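Local coordinates for SusD homolog (PDB 3IV0), which probably binds glycans at the outer membrane, as a SusD-family protein of Bacteroides thetaiotaomicron whose own ligand is not established, at residues E126-R131 and Q174-D179; S204-M209 and G235-R240; E390-V395 and F416-R421. All coordinates share one frame; numbering follows the deposited sequence.

Contact 1. Residues E126-R131 and Q174-D179; sequences EAIFMR and QPLLDD. With EDO (1,2-ethanediol), chain E.
F129 and L176 mark the closest backbone approach between helix 117-142 and the short helix 174-178, CA to CA 8.7 Å. I128 and L176 carry most of the contact: both direct CB toward the opposite segment, and the two side chains cross obliquely. I128 CG2 lies 4.0 Å from L176 CD1, while I128 CD1 lies 4.1 Å from L176 CD2, so each branch meets a different methyl. This division follows from chi1 of I128 (-70°), which turns CG2 anti to the backbone N and leaves CG1 beside it. L176 CD1 also comes within 4.3 Å of F129 N. Both segments belong to the helical N-terminal part of the SusD fold, where the F129 ring turns instead to S204 and L208 of helix 202-219 and meets F266 edge-to-face. Away from this apolar patch, the amide of Q174 holds a 1,2-ethanediol, probably from the crystallisation liquor, by both ends. Ethanediol O2 donates to Q174 OE1 (2.6 Å), and Q174 NE2 donates to ethanediol O1 (2.6 Å, 160°). The same NE2 also donates to D178 OD1 at 3.0 Å, meeting it from above the carboxylate plane.

Contact 2. Residues S204-M209 and G235-R240; sequences SVIALM and GEELER
I206 packs against E237 and L238 in a buried, apolar helix-helix contact between helices 202-219 and 224-238, which follow each other in the chain and run antiparallel as a helical hairpin. I206 CA and L238 CA are 6.8 Å apart. I206 supplies the whole of the first helix's share. Its CD1 reaches furthest, lying 3.9 Å from E237 CG and also 3.9 Å from L238 CA, while its CG2 rests 4.1 Å from L238 CB. It therefore meets the base of L238, whose CG stands anti to the backbone N (chi1 179°) and whose side chain also packs on Y367 and A370 of helix 367-381. I206 meets E237 at about a right angle, touching only the methylene part of the glutamate. The bend at chi2 (64°) carries the carboxylate away to charged partners. R240 NH1 reaches E237 OE1 on its anti side at 2.9 Å, in the guanidinium plane, and E237 OE2 forms a salt bridge with R202. An alanine here would remove the CG that covers I206 CD1 and would probably leave R202 and R240 without their shared carboxylate. E237 thus serves two chemistries: carbon packing toward I206 and, at its tip, a carboxylate shared by two arginines, of which R202 ties the start of helix 202-219 to the end of helix 224-238, while R240 braces the glutamate from its own segment.

Contact 3. Residues E390-V395 and F416-R421; sequences ELLNRV and FWERCR
L392 and V395 of helix 385-398 close on E418 of helix 408-422, and the nearest backbone pair, L392 CA and E418 CA, stands 8.0 Å apart. The packing across the contact is mostly carbon on carbon. L392 CD1 sits 3.6 Å from E418 CG and 3.7 Å from E418 CB, covering the stem of the glutamate obliquely. V395 CG1 lies 4.1 Å from E418 CG and 3.7 Å from E418 OE2, the valine and glutamate sliding past each other in opposite directions. With CG of E418 anti to the backbone N (chi1 -164°) and the chain bent at chi2 (67°), the stem faces L392 and V395 and OE1 comes within reach of R421, while OE2 stays beside V395. Several arginines converge on that carboxylate. R421, one turn further on, grips E418 OE1 side-on: NE and NH2 both lie 2.9 Å from this oxygen and both point to it in the guanidinium plane. NH2 approaches nearly along the C-O axis, NE from above the carboxylate plane, and W417 O sits over one guanidinium face. R396 forms a further salt bridge to OE1, and R319 one to OE2. Within the helical SusD fold, E418 is thus a buried charge jacketed by aliphatic groups on its stem and by three arginines at its head, a setting that would probably favour the ionised form.

Contacts 1 and 2 share a neighbourhood: helix 202-219 borders both, with L177 packing on the selenium of M209 and Q174 lying beside the same residue. Contact 3 joins contact 2 through the salt bridge of E239 with R394, but it does not touch contact 1, the two centres being about 28 Å apart. Contact 1 is only partly buried and essentially aliphatic between its helices, the polar pair Q174 and D178 lying apart from it. Contacts 2 and 3 are more deeply buried, and in each a glutamate lends its methylenes to the packing and its carboxylate to arginines: two in contact 2, three in contact 3.

Contact 1. Residues E126-R131 and Q174-D179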
ATOM      1  N   GLU A 126      -1.945  18.032  -4.981  1.00 10.63           N
ATOM      2  CA  GLU A 126      -2.553  16.733  -5.067  1.00 10.83           C
ATOM      3  C   GLU A 126      -2.151  15.965  -6.305  1.00 10.83           C
ATOM      4  O   GLU A 126      -1.889  14.744  -6.246  1.00 10.69           O
ATOM      5  CB  GLU A 126      -4.083  16.861  -5.026  1.00 10.77           C
ATOM      6  CG  GLU A 126      -4.644  17.337  -3.735  1.00 12.63           C
ATOM      7  CD  GLU A 126      -6.140  17.297  -3.747  1.00 12.82           C
ATOM      8  OE1 GLU A 126      -6.699  16.200  -3.858  1.00 13.16           O
ATOM      9  OE2 GLU A 126      -6.791  18.358  -3.683  1.00 14.11           O
ATOM     10  N   ALA A 127      -2.022  16.651  -7.432  1.00 10.93           N
ATOM     11  CA  ALA A 127      -1.603  16.010  -8.653  1.00 11.31           C
ATOM     12  C   ALA A 127      -0.148  15.545  -8.543  1.00 10.04           C
ATOM     13  O   ALA A 127       0.179  14.443  -9.020  1.00 11.38           O
ATOM     14  CB  ALA A 127      -1.766  16.989  -9.859  1.00 12.01           C
ATOM     15  N   ILE A 128       0.720  16.357  -7.953  1.00 10.99           N
ATOM     16  CA  ILE A 128       2.106  15.928  -7.737  1.00 10.54           C
ATOM     17  C   ILE A 128       2.136  14.723  -6.808  1.00 10.88           C
ATOM     18  O   ILE A 128       2.880  13.757  -7.063  1.00 11.07           O
ATOM     19  CB  ILE A 128       2.926  17.055  -7.156  1.00 10.69           C
ATOM     20  CG1 ILE A 128       3.122  18.136  -8.216  1.00 11.53           C
ATOM     21  CG2 ILE A 128       4.312  16.543  -6.663  1.00 12.79           C
ATOM     22  CD1 ILE A 128       3.488  19.519  -7.644  1.00 16.37           C
ATOM     23  N   PHE A 129       1.348  14.734  -5.745  1.00 10.08           N
ATOM     24  CA  PHE A 129       1.266  13.590  -4.866  1.00 10.08           C
ATOM     25  C   PHE A 129       0.828  12.332  -5.612  1.00 10.26           C
ATOM     26  O   PHE A 129       1.459  11.259  -5.488  1.00 10.16           O
ATOM     27  CB  PHE A 129       0.341  13.847  -3.675  1.00 10.27           C
ATOM     28  CG  PHE A 129       0.113  12.620  -2.828  1.00 11.01           C
ATOM     29  CD1 PHE A 129       1.094  12.191  -1.933  1.00 10.68           C
ATOM     30  CD2 PHE A 129      -1.022  11.853  -2.979  1.00 10.60           C
ATOM     31  CE1 PHE A 129       0.912  11.039  -1.193  1.00 10.31           C
ATOM     32  CE2 PHE A 129      -1.200  10.686  -2.235  1.00 11.36           C
ATOM     33  CZ  PHE A 129      -0.229  10.297  -1.326  1.00 10.14           C
HETATM   34  N   MSE A 130      -0.220  12.412  -6.401  1.00 10.49           N
HETATM   35  CA  MSE A 130      -0.754  11.268  -7.056  1.00  9.70           C
HETATM   36  C   MSE A 130       0.153  10.771  -8.133  1.00 11.16           C
HETATM   37  O   MSE A 130       0.233   9.551  -8.346  1.00 10.15           O
HETATM   38  CB  MSE A 130      -2.167  11.566  -7.593  1.00 11.80           C
HETATM   39  CG  MSE A 130      -3.169  11.687  -6.445  1.00 11.31           C
HETATM   40 SE   MSE A 130      -3.304  10.210  -5.223  0.75 11.19          SE
HETATM   41  CE  MSE A 130      -3.930   8.941  -6.410  1.00 16.52           C
ATOM     42  N   ARG A 131       0.847  11.658  -8.806  1.00 10.96           N
ATOM     43  CA  ARG A 131       1.849  11.222  -9.774  1.00 11.58           C
ATOM     44  C   ARG A 131       2.959  10.446  -9.103  1.00  9.07           C
ATOM     45  O   ARG A 131       3.370   9.385  -9.596  1.00  9.45           O
ATOM     46  CB  ARG A 131       2.407  12.413 -10.548  1.00 10.50           C
ATOM     47  CG  ARG A 131       3.416  12.017 -11.621  1.00 11.64           C
ATOM     48  CD  ARG A 131       3.866  13.195 -12.463  1.00 13.79           C
ATOM     49  NE  ARG A 131       4.656  14.087 -11.643  1.00 13.70           N
ATOM     50  CZ  ARG A 131       5.017  15.325 -11.970  1.00 16.08           C
ATOM     51  NH1 ARG A 131       4.660  15.829 -13.115  1.00 15.64           N
ATOM     52  NH2 ARG A 131       5.741  16.054 -11.131  1.00 19.59           N
ATOM     53  N   GLN A 174       9.080  16.902  -1.563  1.00 12.31           N
ATOM     54  CA  GLN A 174       9.643  17.738  -0.509  1.00 13.42           C
ATOM     55  C   GLN A 174       9.078  19.173  -0.454  1.00 13.25           C
ATOM     56  O   GLN A 174       8.726  19.640   0.625  1.00 13.62           O
ATOM     57  CB  GLN A 174      11.174  17.741  -0.572  1.00 14.67           C
ATOM     58  CG  GLN A 174      11.851  18.443   0.576  1.00 16.41           C
ATOM     59  CD  GLN A 174      11.757  17.699   1.834  1.00 21.54           C
ATOM     60  OE1 GLN A 174      12.234  16.567   1.943  1.00 23.48           O
ATOM     61  NE2 GLN A 174      11.165  18.322   2.837  1.00 23.28           N
ATOM     62  N   PRO A 175       9.002  19.876  -1.600  1.00 13.23           N
ATOM     63  CA  PRO A 175       8.451  21.237  -1.571  1.00 14.68           C
ATOM     64  C   PRO A 175       7.017  21.322  -1.071  1.00 15.71           C
ATOM     65  O   PRO A 175       6.616  22.339  -0.533  1.00 15.75           O
ATOM     66  CB  PRO A 175       8.524  21.662  -3.027  1.00 15.70           C
ATOM     67  CG  PRO A 175       9.595  20.853  -3.607  1.00 18.03           C
ATOM     68  CD  PRO A 175       9.464  19.520  -2.949  1.00 14.58           C
ATOM     69  N   LEU A 176       6.249  20.256  -1.221  1.00 13.10           N
ATOM     70  CA  LEU A 176       4.888  20.268  -0.709  1.00 12.55           C
ATOM     71  C   LEU A 176       4.870  20.444   0.802  1.00 15.16           C
ATOM     72  O   LEU A 176       3.913  20.983   1.360  1.00 15.82           O
ATOM     73  CB  LEU A 176       4.128  19.006  -1.134  1.00 11.93           C
ATOM     74  CG  LEU A 176       4.077  18.640  -2.629  1.00 14.21           C
ATOM     75  CD1 LEU A 176       3.200  17.409  -2.869  1.00 14.10           C
ATOM     76  CD2 LEU A 176       3.620  19.828  -3.510  1.00 15.60           C
ATOM     77  N   LEU A 177       5.903  19.971   1.483  1.00 12.83           N
ATOM     78  CA  LEU A 177       6.039  20.180   2.900  1.00 14.44           C
ATOM     79  C   LEU A 177       6.686  21.551   3.140  1.00 16.03           C
ATOM     80  O   LEU A 177       6.148  22.375   3.888  1.00 17.32           O
ATOM     81  CB  LEU A 177       6.876  19.071   3.528  1.00 15.06           C
ATOM     82  CG  LEU A 177       6.356  17.642   3.433  1.00 14.45           C
ATOM     83  CD1 LEU A 177       7.288  16.737   4.208  1.00 16.16           C
ATOM     84  CD2 LEU A 177       4.882  17.510   3.856  1.00 13.61           C
ATOM     85  N   ASP A 178       7.820  21.816   2.486  1.00 16.27           N
ATOM     86  CA  ASP A 178       8.666  22.953   2.837  1.00 18.93           C
ATOM     87  C   ASP A 178       8.035  24.281   2.458  1.00 18.44           C
ATOM     88  O   ASP A 178       8.187  25.259   3.195  1.00 20.92           O
ATOM     89  CB  ASP A 178      10.015  22.894   2.123  1.00 18.65           C
ATOM     90  CG  ASP A 178      10.906  21.787   2.603  1.00 24.60           C
ATOM     91  OD1 ASP A 178      10.609  21.118   3.611  1.00 26.44           O
ATOM     92  OD2 ASP A 178      11.961  21.621   1.948  1.00 27.09           O
ATOM     93  N   ASP A 179       7.332  24.315   1.332  1.00 17.09           N
ATOM     94  CA  ASP A 179       6.713  25.566   0.830  1.00 18.00           C
ATOM     95  C   ASP A 179       5.414  25.863   1.565  1.00 21.18           C
ATOM     96  O   ASP A 179       4.775  26.883   1.298  1.00 22.24           O
ATOM     97  CB  ASP A 179       6.321  25.472  -0.642  1.00 19.90           C
ATOM     98  CG  ASP A 179       7.481  25.306  -1.575  1.00 23.52           C
ATOM     99  OD1 ASP A 179       8.636  25.429  -1.127  1.00 24.72           O
ATOM    100  OD2 ASP A 179       7.208  25.055  -2.776  1.00 27.30           O
TER
HETATM  101  C1  EDO E   4      12.126  15.962   5.843  1.00 27.06           C
HETATM  102  O1  EDO E   4      11.440  16.894   5.008  1.00 38.17           O
HETATM  103  C2  EDO E   4      13.000  15.041   4.996  1.00 24.75           C
HETATM  104  O2  EDO E   4      12.330  14.788   3.770  1.00 25.68           O

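Contact 2. Residues S204-M209 and G235-R240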
ATOM      1  N   SER A 204      -0.484  12.291   4.072  1.00  9.71           N
ATOM      2  CA  SER A 204      -0.339  11.434   2.909  1.00 10.11           C
ATOM      3  C   SER A 204       1.081  11.593   2.310  1.00  9.08           C
ATOM      4  O   SER A 204       1.777  10.605   1.979  1.00  9.25           O
ATOM      5  CB  SER A 204      -1.343  11.813   1.838  1.00  9.99           C
ATOM      6  OG  SER A 204      -2.663  11.897   2.320  1.00 10.59           O
ATOM      7  N   VAL A 205       1.474  12.855   2.136  1.00  9.11           N
ATOM      8  CA  VAL A 205       2.775  13.189   1.592  1.00  9.83           C
ATOM      9  C   VAL A 205       3.894  12.638   2.460  1.00  9.84           C
ATOM     10  O   VAL A 205       4.826  12.021   1.941  1.00  9.92           O
ATOM     11  CB  VAL A 205       2.951  14.712   1.398  1.00  9.44           C
ATOM     12  CG1 VAL A 205       4.374  15.049   0.953  1.00 11.08           C
ATOM     13  CG2 VAL A 205       1.907  15.262   0.360  1.00 11.82           C
ATOM     14  N   ILE A 206       3.796  12.834   3.775  1.00  9.20           N
ATOM     15  CA  ILE A 206       4.837  12.343   4.663  1.00  9.46           C
ATOM     16  C   ILE A 206       4.959  10.821   4.573  1.00  8.52           C
ATOM     17  O   ILE A 206       6.080  10.298   4.468  1.00  9.21           O
ATOM     18  CB  ILE A 206       4.559  12.792   6.112  1.00 10.05           C
ATOM     19  CG1 ILE A 206       4.726  14.315   6.246  1.00 12.01           C
ATOM     20  CG2 ILE A 206       5.507  12.066   7.084  1.00 12.01           C
ATOM     21  CD1 ILE A 206       4.104  14.881   7.515  1.00 14.89           C
ATOM     22  N   ALA A 207       3.859  10.094   4.623  1.00  8.31           N
ATOM     23  CA  ALA A 207       3.915   8.639   4.586  1.00  9.48           C
ATOM     24  C   ALA A 207       4.555   8.148   3.304  1.00  8.33           C
ATOM     25  O   ALA A 207       5.409   7.252   3.299  1.00  9.36           O
ATOM     26  CB  ALA A 207       2.545   8.037   4.758  1.00  9.78           C
ATOM     27  N   LEU A 208       4.166   8.718   2.168  1.00  8.69           N
ATOM     28  CA  LEU A 208       4.732   8.327   0.893  1.00  9.08           C
ATOM     29  C   LEU A 208       6.243   8.579   0.858  1.00  7.85           C
ATOM     30  O   LEU A 208       7.027   7.751   0.423  1.00  8.96           O
ATOM     31  CB  LEU A 208       4.034   9.053  -0.255  1.00 10.23           C
ATOM     32  CG  LEU A 208       4.614   8.787  -1.645  1.00  8.69           C
ATOM     33  CD1 LEU A 208       4.725   7.291  -1.974  1.00  9.35           C
ATOM     34  CD2 LEU A 208       3.851   9.543  -2.728  1.00 11.13           C
HETATM   35  N   MSE A 209       6.667   9.721   1.366  1.00  9.22           N
HETATM   36  CA  MSE A 209       8.088  10.028   1.389  1.00  8.38           C
HETATM   37  C   MSE A 209       8.869   9.082   2.257  1.00  9.00           C
HETATM   38  O   MSE A 209       9.994   8.710   1.920  1.00  8.74           O
HETATM   39  CB  MSE A 209       8.307  11.466   1.822  1.00  9.31           C
HETATM   40  CG  MSE A 209       7.848  12.546   0.799  1.00  9.27           C
HETATM   41 SE   MSE A 209       8.169  14.345   1.370  0.75 10.56          SE
HETATM   42  CE  MSE A 209      10.150  14.441   1.154  1.00 15.53           C
ATOM     43  N   GLY A 235       9.393  11.670  10.299  1.00 11.66           N
ATOM     44  CA  GLY A 235       8.690  11.283  11.534  1.00 11.28           C
ATOM     45  C   GLY A 235       8.521  12.436  12.500  1.00 11.91           C
ATOM     46  O   GLY A 235       7.486  12.609  13.118  1.00 12.83           O
ATOM     47  N   GLU A 236       9.579  13.213  12.667  1.00 11.68           N
ATOM     48  CA  GLU A 236       9.532  14.377  13.530  1.00 14.27           C
ATOM     49  C   GLU A 236       8.487  15.351  13.017  1.00 14.16           C
ATOM     50  O   GLU A 236       7.723  15.917  13.793  1.00 15.41           O
ATOM     51  CB  GLU A 236      10.925  15.023  13.599  1.00 15.26           C
ATOM     52  CG  GLU A 236      11.903  14.203  14.414  1.00 15.91           C
ATOM     53  CD  GLU A 236      13.367  14.616  14.292  1.00 18.57           C
ATOM     54  OE1 GLU A 236      13.708  15.465  13.455  1.00 20.03           O
ATOM     55  OE2 GLU A 236      14.184  14.032  15.032  1.00 20.13           O
ATOM     56  N   GLU A 237       8.401  15.521  11.707  1.00 13.43           N
ATOM     57  CA  GLU A 237       7.373  16.372  11.122  1.00 12.93           C
ATOM     58  C   GLU A 237       5.973  15.782  11.291  1.00 12.07           C
ATOM     59  O   GLU A 237       5.034  16.505  11.643  1.00 12.49           O
ATOM     60  CB  GLU A 237       7.662  16.638   9.645  1.00 14.64           C
ATOM     61  CG  GLU A 237       6.604  17.481   8.924  1.00 14.66           C
ATOM     62  CD  GLU A 237       6.478  18.877   9.459  1.00 17.91           C
ATOM     63  OE1 GLU A 237       7.410  19.380  10.114  1.00 20.25           O
ATOM     64  OE2 GLU A 237       5.432  19.495   9.221  1.00 17.15           O
ATOM     65  N   LEU A 238       5.828  14.476  11.064  1.00 11.51           N
ATOM     66  CA  LEU A 238       4.548  13.812  11.285  1.00 13.29           C
ATOM     67  C   LEU A 238       4.014  14.114  12.678  1.00 11.40           C
ATOM     68  O   LEU A 238       2.815  14.346  12.868  1.00 13.03           O
ATOM     69  CB  LEU A 238       4.722  12.318  11.115  1.00 12.95           C
ATOM     70  CG  LEU A 238       3.471  11.480  11.342  1.00 17.01           C
ATOM     71  CD1 LEU A 238       2.437  11.806  10.298  1.00 19.60           C
ATOM     72  CD2 LEU A 238       3.845   9.991  11.364  1.00 17.99           C
ATOM     73  N   GLU A 239       4.899  14.119  13.661  1.00 12.68           N
ATOM     74  CA  GLU A 239       4.497  14.285  15.047  1.00 14.25           C
ATOM     75  C   GLU A 239       4.233  15.734  15.425  1.00 16.25           C
ATOM     76  O   GLU A 239       3.933  16.022  16.589  1.00 18.28           O
ATOM     77  CB  GLU A 239       5.537  13.652  15.958  1.00 14.91           C
ATOM     78  CG  GLU A 239       5.497  12.129  15.888  1.00 16.48           C
ATOM     79  CD  GLU A 239       4.119  11.600  16.230  1.00 18.99           C
ATOM     80  OE1 GLU A 239       3.816  11.423  17.431  1.00 21.64           O
ATOM     81  OE2 GLU A 239       3.312  11.411  15.304  1.00 18.06           O
ATOM     82  N   ARG A 240       4.289  16.633  14.464  1.00 14.92           N
ATOM     83  CA  ARG A 240       3.816  18.020  14.640  1.00 16.52           C
ATOM     84  C   ARG A 240       2.350  18.200  14.203  1.00 15.68           C
ATOM     85  O   ARG A 240       1.825  19.323  14.104  1.00 17.95           O
ATOM     86  CB  ARG A 240       4.717  18.980  13.853  1.00 17.62           C
ATOM     87  CG  ARG A 240       6.145  18.988  14.361  1.00 20.25           C
ATOM     88  CD  ARG A 240       7.070  19.930  13.611  1.00 22.58           C
ATOM     89  NE  ARG A 240       8.409  19.729  14.144  1.00 27.43           N
ATOM     90  CZ  ARG A 240       9.447  19.232  13.484  1.00 26.06           C
ATOM     91  NH1 ARG A 240       9.405  18.950  12.178  1.00 19.96           N
ATOM     92  NH2 ARG A 240      10.582  19.082  14.143  1.00 28.05           N
TER

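Contact 3. Residues E390-V395 and F416-R421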
ATOM      1  N   GLU A 390       9.675   3.716  22.278  1.00 12.63           N
ATOM      2  CA  GLU A 390       8.502   4.512  22.601  1.00 14.18           C
ATOM      3  C   GLU A 390       7.476   4.477  21.465  1.00 13.36           C
ATOM      4  O   GLU A 390       6.274   4.326  21.702  1.00 13.93           O
ATOM      5  CB  GLU A 390       8.914   5.935  22.934  1.00 15.16           C
ATOM      6  CG  GLU A 390       7.829   6.870  23.358  1.00 24.58           C
ATOM      7  CD  GLU A 390       8.317   8.312  23.333  1.00 38.69           C
ATOM      8  OE1 GLU A 390       9.298   8.607  24.055  1.00 43.88           O
ATOM      9  OE2 GLU A 390       7.744   9.126  22.579  1.00 48.57           O
ATOM     10  N   LEU A 391       7.949   4.707  20.242  1.00 12.68           N
ATOM     11  CA  LEU A 391       7.097   4.667  19.068  1.00 11.85           C
ATOM     12  C   LEU A 391       6.452   3.292  18.893  1.00 11.36           C
ATOM     13  O   LEU A 391       5.250   3.195  18.712  1.00 12.61           O
ATOM     14  CB  LEU A 391       7.916   5.086  17.851  1.00 11.62           C
ATOM     15  CG  LEU A 391       8.302   6.569  17.809  1.00 10.94           C
ATOM     16  CD1 LEU A 391       9.488   6.749  16.844  1.00 13.42           C
ATOM     17  CD2 LEU A 391       7.146   7.455  17.381  1.00 14.61           C
ATOM     18  N   LEU A 392       7.272   2.261  18.913  1.00 10.86           N
ATOM     19  CA  LEU A 392       6.807   0.894  18.821  1.00 11.74           C
ATOM     20  C   LEU A 392       5.730   0.617  19.857  1.00 12.11           C
ATOM     21  O   LEU A 392       4.709   0.010  19.584  1.00 12.46           O
ATOM     22  CB  LEU A 392       7.996  -0.062  18.976  1.00 12.20           C
ATOM     23  CG  LEU A 392       7.698  -1.545  19.115  1.00 10.61           C
ATOM     24  CD1 LEU A 392       6.897  -2.066  17.907  1.00 13.09           C
ATOM     25  CD2 LEU A 392       9.004  -2.342  19.325  1.00 12.77           C
ATOM     26  N   ASN A 393       5.970   1.093  21.069  1.00 12.09           N
ATOM     27  CA  ASN A 393       5.042   0.800  22.162  1.00 12.64           C
ATOM     28  C   ASN A 393       3.717   1.516  22.083  1.00 12.71           C
ATOM     29  O   ASN A 393       2.739   1.077  22.670  1.00 12.83           O
ATOM     30  CB  ASN A 393       5.748   1.017  23.497  1.00 12.03           C
ATOM     31  CG  ASN A 393       6.711  -0.090  23.805  1.00 13.83           C
ATOM     32  OD1 ASN A 393       6.496  -1.228  23.407  1.00 13.57           O
ATOM     33  ND2 ASN A 393       7.796   0.216  24.542  1.00 14.04           N
ATOM     34  N   ARG A 394       3.640   2.591  21.324  1.00 13.11           N
ATOM     35  CA  ARG A 394       2.325   3.169  21.077  1.00 13.00           C
ATOM     36  C   ARG A 394       1.423   2.198  20.337  1.00 12.19           C
ATOM     37  O   ARG A 394       0.239   2.080  20.646  1.00 12.05           O
ATOM     38  CB  ARG A 394       2.454   4.481  20.331  1.00 14.73           C
ATOM     39  CG  ARG A 394       3.001   5.592  21.246  1.00 17.33           C
ATOM     40  CD  ARG A 394       3.323   6.829  20.517  1.00 18.58           C
ATOM     41  NE  ARG A 394       2.144   7.441  19.941  1.00 19.34           N
ATOM     42  CZ  ARG A 394       2.221   8.446  19.071  1.00 16.35           C
ATOM     43  NH1 ARG A 394       3.405   8.906  18.740  1.00 21.70           N
ATOM     44  NH2 ARG A 394       1.128   8.971  18.561  1.00 18.89           N
ATOM     45  N   VAL A 395       2.006   1.459  19.408  1.00 10.99           N
ATOM     46  CA  VAL A 395       1.268   0.454  18.663  1.00 11.16           C
ATOM     47  C   VAL A 395       1.020  -0.797  19.521  1.00 11.65           C
ATOM     48  O   VAL A 395      -0.092  -1.322  19.529  1.00 11.26           O
ATOM     49  CB  VAL A 395       1.986   0.119  17.358  1.00 11.00           C
ATOM     50  CG1 VAL A 395       1.258  -0.995  16.599  1.00 12.75           C
ATOM     51  CG2 VAL A 395       2.111   1.413  16.489  1.00 13.00           C
ATOM     52  N   PHE A 416       9.965  -5.021  12.702  1.00 10.81           N
ATOM     53  CA  PHE A 416       9.554  -5.756  11.498  1.00 11.14           C
ATOM     54  C   PHE A 416       8.349  -6.637  11.806  1.00 10.71           C
ATOM     55  O   PHE A 416       7.359  -6.604  11.093  1.00 11.03           O
ATOM     56  CB  PHE A 416      10.689  -6.620  10.966  1.00 12.57           C
ATOM     57  CG  PHE A 416      10.245  -7.608   9.956  1.00 13.49           C
ATOM     58  CD1 PHE A 416      10.009  -7.223   8.652  1.00 15.19           C
ATOM     59  CD2 PHE A 416      10.013  -8.921  10.308  1.00 13.01           C
ATOM     60  CE1 PHE A 416       9.531  -8.151   7.730  1.00 13.99           C
ATOM     61  CE2 PHE A 416       9.565  -9.842   9.381  1.00 15.05           C
ATOM     62  CZ  PHE A 416       9.326  -9.443   8.090  1.00 15.13           C
ATOM     63  N   TRP A 417       8.380  -7.395  12.890  1.00 11.33           N
ATOM     64  CA  TRP A 417       7.303  -8.335  13.164  1.00  9.61           C
ATOM     65  C   TRP A 417       6.059  -7.595  13.577  1.00 10.19           C
ATOM     66  O   TRP A 417       4.929  -8.036  13.285  1.00 10.67           O
ATOM     67  CB  TRP A 417       7.717  -9.363  14.227  1.00 12.21           C
ATOM     68  CG  TRP A 417       8.674 -10.385  13.706  1.00 12.10           C
ATOM     69  CD1 TRP A 417       9.969 -10.528  14.042  1.00 13.83           C
ATOM     70  CD2 TRP A 417       8.387 -11.410  12.746  1.00 11.23           C
ATOM     71  NE1 TRP A 417      10.521 -11.569  13.354  1.00 14.15           N
ATOM     72  CE2 TRP A 417       9.574 -12.131  12.548  1.00 14.13           C
ATOM     73  CE3 TRP A 417       7.251 -11.776  12.037  1.00 15.36           C
ATOM     74  CZ2 TRP A 417       9.654 -13.209  11.683  1.00 15.01           C
ATOM     75  CZ3 TRP A 417       7.339 -12.851  11.177  1.00 17.05           C
ATOM     76  CH2 TRP A 417       8.531 -13.545  11.007  1.00 17.19           C
ATOM     77  N   GLU A 418       6.230  -6.454  14.237  1.00 10.73           N
ATOM     78  CA  GLU A 418       5.086  -5.650  14.599  1.00 10.12           C
ATOM     79  C   GLU A 418       4.358  -5.134  13.353  1.00  9.41           C
ATOM     80  O   GLU A 418       3.135  -5.048  13.335  1.00 10.23           O
ATOM     81  CB  GLU A 418       5.431  -4.495  15.560  1.00 12.65           C
ATOM     82  CG  GLU A 418       4.232  -3.864  16.255  1.00 11.18           C
ATOM     83  CD  GLU A 418       3.525  -4.779  17.231  1.00 13.21           C
ATOM     84  OE1 GLU A 418       4.087  -5.842  17.595  1.00 16.07           O
ATOM     85  OE2 GLU A 418       2.412  -4.401  17.628  1.00 13.60           O
ATOM     86  N   ARG A 419       5.098  -4.684  12.349  1.00 10.41           N
ATOM     87  CA  ARG A 419       4.457  -4.278  11.094  1.00 10.97           C
ATOM     88  C   ARG A 419       3.727  -5.455  10.467  1.00 11.42           C
ATOM     89  O   ARG A 419       2.631  -5.288   9.918  1.00 11.38           O
ATOM     90  CB  ARG A 419       5.488  -3.729  10.082  1.00 12.34           C
ATOM     91  CG  ARG A 419       5.934  -2.285  10.387  1.00 15.33           C
ATOM     92  CD  ARG A 419       6.823  -1.640   9.305  1.00 14.15           C
ATOM     93  NE  ARG A 419       6.204  -1.634   7.981  1.00 13.38           N
ATOM     94  CZ  ARG A 419       5.358  -0.715   7.537  1.00 11.57           C
ATOM     95  NH1 ARG A 419       4.963   0.280   8.314  1.00 13.42           N
ATOM     96  NH2 ARG A 419       4.850  -0.788   6.318  1.00 14.37           N
ATOM     97  N   CYS A 420       4.265  -6.670  10.557  1.00 10.20           N
ATOM     98  CA  CYS A 420       3.572  -7.819  10.007  1.00  9.85           C
ATOM     99  C   CYS A 420       2.274  -8.100  10.741  1.00 10.90           C
ATOM    100  O   CYS A 420       1.271  -8.455  10.130  1.00 11.83           O
ATOM    101  CB  CYS A 420       4.480  -9.034  10.041  1.00 10.56           C
ATOM    102  SG  CYS A 420       5.897  -8.996   8.925  1.00 13.93           S
ATOM    103  N   ARG A 421       2.271  -7.956  12.061  1.00  9.29           N
ATOM    104  CA  ARG A 421       1.036  -8.147  12.833  1.00 10.41           C
ATOM    105  C   ARG A 421       0.042  -7.033  12.569  1.00 11.07           C
ATOM    106  O   ARG A 421      -1.145  -7.275  12.297  1.00 11.29           O
ATOM    107  CB  ARG A 421       1.326  -8.136  14.328  1.00 10.95           C
ATOM    108  CG  ARG A 421       1.980  -9.400  14.880  1.00 11.14           C
ATOM    109  CD  ARG A 421       2.195  -9.267  16.394  1.00 12.85           C
ATOM    110  NE  ARG A 421       3.378  -8.522  16.758  1.00 12.23           N
ATOM    111  CZ  ARG A 421       4.599  -9.022  16.798  1.00 13.58           C
ATOM    112  NH1 ARG A 421       4.803 -10.298  16.527  1.00 13.72           N
ATOM    113  NH2 ARG A 421       5.616  -8.256  17.123  1.00 16.03           N
TER